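Local coordinates for acetamidase (Bacillus halodurans, PDB 2II1) that hydrolyses acetamide, probably along with other simple linear amides, and binds calcium ions, at the interface of chains A and B. Residues are numbered along the deposited sequence; one frame, centred on the assembly and turned at random. Chains: chain A/B, Acetamidase.

The interface of chains A and B. Residues chain A 159, 188-189, 272-273; chain B 189, 270-272.
The rings of A:Tyr272 and B:Tyr272 lie side by side and point the same way, meeting edge to edge at their CD1 atoms, 4.0 Å apart. In this acetamidase/formamidase-family dimer they form an antiparallel beta bridge between the two copies of strand 270-275, close to the two-fold axis. Each ring also has a carboxylate of the partner chain near it. OD2 of A:Asp189 sits obliquely above the CE1 edge of B:Tyr272, with the carboxylate and ring planes 87° apart. B:Asp189 meets A:Tyr272 in the same way. The dimer is that of the deposited assembly and may be the biological one.

The carboxylate of B:Asp270 is held on both faces through OD1. On one face the side-chain amine NZ of A:Lys159 lies 2.6 Å from OD1 of B:Asp270, as hydrogen bond and salt bridge. On the other the backbone N of A:Asp189 lies 2.8 Å from OD1 of B:Asp270, on the anti side but 27° out of the plane. The lysine chain is extended beyond CG and reaches B:Asp270 at about a right angle. The lysine, with the backbone N-H, probably eases the closeness of the two carboxylates: OD2 of A:Asp189 lies 4.0 Å from OD1 of B:Asp270.

O of A:Asp189 takes a hydrogen bond from N of B:Leu271, at 3.0 Å. A water joins A:Asp189 OD2 and A:Val273 N to the carbonyl O of B:Leu271. CG of A:Asp189 is anti to its carbonyl carbon and beside N (chi1 -81°), which turns the carboxylate toward the water.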
# COMPACT_ATOMS: atom_id res chain seq x y z
N LYS A 159 4.60 -9.91 0.23
CA LYS A 159 3.64 -11.00 0.05
C LYS A 159 3.47 -11.43 -1.39
O LYS A 159 2.92 -12.51 -1.67
CB LYS A 159 2.28 -10.66 0.72
CG LYS A 159 1.34 -9.76 -0.09
CD LYS A 159 0.00 -9.56 0.61
CE LYS A 159 -0.89 -8.65 -0.21
NZ LYS A 159 -2.26 -8.44 0.34
N GLY A 188 -0.30 -10.02 5.67
CA GLY A 188 -0.82 -8.88 4.95
C GLY A 188 0.21 -7.78 4.79
O GLY A 188 1.18 -7.73 5.54
N ASP A 189 0.00 -6.92 3.80
CA ASP A 189 0.88 -5.77 3.59
C ASP A 189 1.07 -5.03 4.93
O ASP A 189 0.12 -4.75 5.68
CB ASP A 189 0.32 -4.83 2.53
CG ASP A 189 0.61 -5.29 1.11
OD1 ASP A 189 1.46 -6.21 0.90
OD2 ASP A 189 -0.01 -4.71 0.19
N TYR A 272 2.68 0.40 -2.97
CA TYR A 272 2.30 -0.52 -1.90
C TYR A 272 3.38 -0.63 -0.84
O TYR A 272 4.56 -0.37 -1.09
CB TYR A 272 2.07 -1.93 -2.46
CG TYR A 272 0.90 -2.10 -3.42
CD1 TYR A 272 -0.41 -1.84 -3.00
CD2 TYR A 272 1.11 -2.53 -4.73
CE1 TYR A 272 -1.48 -2.00 -3.86
CE2 TYR A 272 0.03 -2.70 -5.59
CZ TYR A 272 -1.25 -2.43 -5.15
OH TYR A 272 -2.31 -2.61 -6.00
N VAL A 273 2.94 -1.08 0.33
CA VAL A 273 3.75 -1.27 1.51
C VAL A 273 4.00 -2.77 1.67
O VAL A 273 3.06 -3.56 1.61
CB VAL A 273 3.00 -0.75 2.75
CG1 VAL A 273 3.57 -1.31 4.03
CG2 VAL A 273 2.96 0.80 2.78
N ASP B 189 -2.62 4.50 -6.11
CA ASP B 189 -2.15 4.65 -4.72
C ASP B 189 -0.79 5.40 -4.70
O ASP B 189 0.16 5.05 -5.41
CB ASP B 189 -2.01 3.29 -3.98
CG ASP B 189 -3.34 2.77 -3.37
OD1 ASP B 189 -4.32 3.54 -3.23
OD2 ASP B 189 -3.40 1.55 -3.04
N ASP B 270 -4.35 -5.50 5.37
CA ASP B 270 -3.41 -4.81 4.51
C ASP B 270 -3.33 -3.31 4.78
O ASP B 270 -4.33 -2.59 4.82
CB ASP B 270 -3.77 -5.02 3.05
CG ASP B 270 -3.62 -6.48 2.60
OD1 ASP B 270 -2.46 -6.96 2.44
OD2 ASP B 270 -4.66 -7.13 2.37
N LEU B 271 -2.11 -2.85 4.98
CA LEU B 271 -1.83 -1.43 5.04
C LEU B 271 -1.57 -0.90 3.62
O LEU B 271 -0.72 -1.41 2.93
CB LEU B 271 -0.64 -1.20 5.94
CG LEU B 271 -0.22 0.24 6.23
CD1 LEU B 271 -1.35 1.05 6.87
CD2 LEU B 271 0.99 0.12 7.11
N TYR B 272 -2.33 0.11 3.22
CA TYR B 272 -2.22 0.78 1.93
C TYR B 272 -1.88 2.28 2.06
O TYR B 272 -2.08 2.90 3.10
CB TYR B 272 -3.55 0.63 1.14
CG TYR B 272 -3.91 -0.78 0.77
CD1 TYR B 272 -3.05 -1.57 -0.01
CD2 TYR B 272 -5.10 -1.36 1.21
CE1 TYR B 272 -3.42 -2.90 -0.40
CE2 TYR B 272 -5.45 -2.66 0.86
CZ TYR B 272 -4.60 -3.43 0.08
OH TYR B 272 -4.98 -4.71 -0.28
O HOH W 1 0.29 -1.94 0.58